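Local coordinates for DNA polymerase sliding clamp (Archaeoglobus fulgidus, PDB 1RWZ), which probably forms, as a homotrimeric ring encircling DNA, a moving platform that tethers the polymerase and other processing proteins during replication, at residues A[4-9]-A[87-92]. Sequence-based numbering, arbitrary orientation.
Sequences VIMTGE and VELIVE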
loop_
_atom_site.group_PDB
_atom_site.type_symbol
_atom_site.label_atom_id
_atom_site.label_comp_id
_atom_site.label_asym_id
_atom_site.label_seq_id
_atom_site.Cartn_x
_atom_site.Cartn_y
_atom_site.Cartn_z
ATOM N N VAL A 4 25.257 -9.328 21.301
ATOM C CA VAL A 4 25.357 -8.083 20.555
ATOM C C VAL A 4 24.020 -7.362 20.495
ATOM O O VAL A 4 22.963 -7.978 20.614
ATOM C CB VAL A 4 25.852 -8.343 19.106
ATOM C CG1 VAL A 4 27.158 -9.122 19.138
ATOM C CG2 VAL A 4 24.799 -9.117 18.316
ATOM N N ILE A 5 24.074 -6.047 20.322
ATOM C CA ILE A 5 22.869 -5.243 20.218
ATOM C C ILE A 5 23.022 -4.380 18.975
ATOM O O ILE A 5 24.050 -3.733 18.777
ATOM C CB ILE A 5 22.664 -4.369 21.473
ATOM C CG1 ILE A 5 22.462 -5.280 22.692
ATOM C CG2 ILE A 5 21.457 -3.450 21.286
ATOM C CD1 ILE A 5 22.173 -4.534 23.998
ATOM N N MET A 6 21.997 -4.394 18.131
ATOM C CA MET A 6 22.015 -3.658 16.875
ATOM C C MET A 6 20.640 -3.050 16.612
ATOM O O MET A 6 19.660 -3.458 17.225
ATOM C CB MET A 6 22.365 -4.629 15.747
ATOM C CG MET A 6 21.303 -5.714 15.543
ATOM S SD MET A 6 21.955 -7.232 14.794
ATOM C CE MET A 6 22.401 -6.632 13.207
ATOM N N THR A 7 20.560 -2.081 15.704
ATOM C CA THR A 7 19.266 -1.482 15.398
ATOM C C THR A 7 18.437 -2.483 14.596
ATOM O O THR A 7 18.988 -3.331 13.884
ATOM C CB THR A 7 19.397 -0.197 14.558
ATOM O OG1 THR A 7 19.826 -0.528 13.229
ATOM C CG2 THR A 7 20.400 0.750 15.195
ATOM N N GLY A 8 17.119 -2.384 14.724
ATOM C CA GLY A 8 16.236 -3.278 13.997
ATOM C C GLY A 8 16.454 -3.181 12.499
ATOM O O GLY A 8 16.469 -4.196 11.797
ATOM N N GLU A 9 16.635 -1.960 12.001
ATOM C CA GLU A 9 16.851 -1.762 10.574
ATOM C C GLU A 9 18.109 -2.486 10.109
ATOM O O GLU A 9 18.138 -3.056 9.016
ATOM C CB GLU A 9 16.956 -0.267 10.246
ATOM C CG GLU A 9 17.200 0.022 8.769
ATOM C CD GLU A 9 17.309 1.507 8.460
ATOM O OE1 GLU A 9 17.747 2.273 9.346
ATOM O OE2 GLU A 9 16.977 1.904 7.321
ATOM N N VAL A 87 17.643 -4.490 18.813
ATOM C CA VAL A 87 17.575 -5.940 18.902
ATOM C C VAL A 87 18.844 -6.522 19.495
ATOM O O VAL A 87 19.948 -6.130 19.121
ATOM C CB VAL A 87 17.369 -6.571 17.510
ATOM C CG1 VAL A 87 17.091 -8.065 17.655
ATOM C CG2 VAL A 87 16.238 -5.870 16.780
ATOM N N GLU A 88 18.684 -7.459 20.423
ATOM C CA GLU A 88 19.828 -8.111 21.042
ATOM C C GLU A 88 19.880 -9.558 20.557
ATOM O O GLU A 88 18.861 -10.250 20.525
ATOM C CB GLU A 88 19.714 -8.068 22.572
ATOM C CG GLU A 88 20.860 -8.762 23.313
ATOM C CD GLU A 88 20.816 -8.537 24.817
ATOM O OE1 GLU A 88 19.713 -8.311 25.352
ATOM O OE2 GLU A 88 21.880 -8.597 25.469
ATOM N N LEU A 89 21.065 -9.997 20.147
ATOM C CA LEU A 89 21.254 -11.368 19.685
ATOM C C LEU A 89 22.154 -12.039 20.702
ATOM O O LEU A 89 23.201 -11.501 21.062
ATOM C CB LEU A 89 21.929 -11.401 18.311
ATOM C CG LEU A 89 21.224 -10.689 17.156
ATOM C CD1 LEU A 89 22.056 -10.846 15.887
ATOM C CD2 LEU A 89 19.830 -11.266 16.959
ATOM N N ILE A 90 21.745 -13.211 21.171
ATOM C CA ILE A 90 22.532 -13.934 22.157
ATOM C C ILE A 90 22.698 -15.401 21.790
ATOM O O ILE A 90 21.746 -16.057 21.371
ATOM C CB ILE A 90 21.871 -13.883 23.555
ATOM C CG1 ILE A 90 21.719 -12.432 24.023
ATOM C CG2 ILE A 90 22.710 -14.672 24.552
ATOM C CD1 ILE A 90 20.944 -12.302 25.324
ATOM N N VAL A 91 23.923 -15.898 21.934
ATOM C CA VAL A 91 24.223 -17.303 21.687
ATOM C C VAL A 91 25.046 -17.724 22.892
ATOM O O VAL A 91 26.221 -17.374 23.006
ATOM C CB VAL A 91 25.049 -17.518 20.402
ATOM C CG1 VAL A 91 25.348 -19.006 20.224
ATOM C CG2 VAL A 91 24.283 -16.995 19.199
ATOM N N GLU A 92 24.411 -18.454 23.803
ATOM C CA GLU A 92 25.069 -18.904 25.026
ATOM C C GLU A 92 25.776 -20.242 24.860
ATOM O O GLU A 92 26.770 -20.511 25.531
ATOM C CB GLU A 92 24.045 -18.998 26.156
ATOM C CG GLU A 92 23.195 -17.753 26.306
ATOM C CD GLU A 92 22.226 -17.844 27.463
ATOM O OE1 GLU A 92 21.437 -18.813 27.504
ATOM O OE2 GLU A 92 22.253 -16.944 28.329
#
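V4 and M6 both meet L89 on the buried face of an antiparallel pairing between neighbouring strands in the N-terminal domain of this PCNA fold. The hydrogen-bonded pairs V4–L89 and M6–V87 each carry two backbone bonds; V87 N to M6 O measures 2.8 Å and is nearly straight, 174° at the hydrogen. Between them, the non-hydrogen-bonded pair I5–E88 brings its CA atoms to 4.3 Å, and weaker CA-H...O contacts reach V4 O and V87 O.

The side chains of V4 and L89 cross obliquely: V4 CG2, set between its backbone N and carbonyl carbon (the CG1 torsion is -54°), lies 3.7 Å from L89 CB. L89 CD1 extends further to M6 SD at 3.8 Å, again a slanted approach, while V87 and L89 also pack on V99 of strand 96-101.

On the partly exposed face, I5 CG1 rests 3.9 Å from E88 CG, an aliphatic contact; the carboxylate beyond it has a long, weak ion pair with K100. Where strand 2-7 gives way to helix 8-19, T7 OG1 caps L10 N, and V87 CG2 sits 3.8 Å from G8 CA.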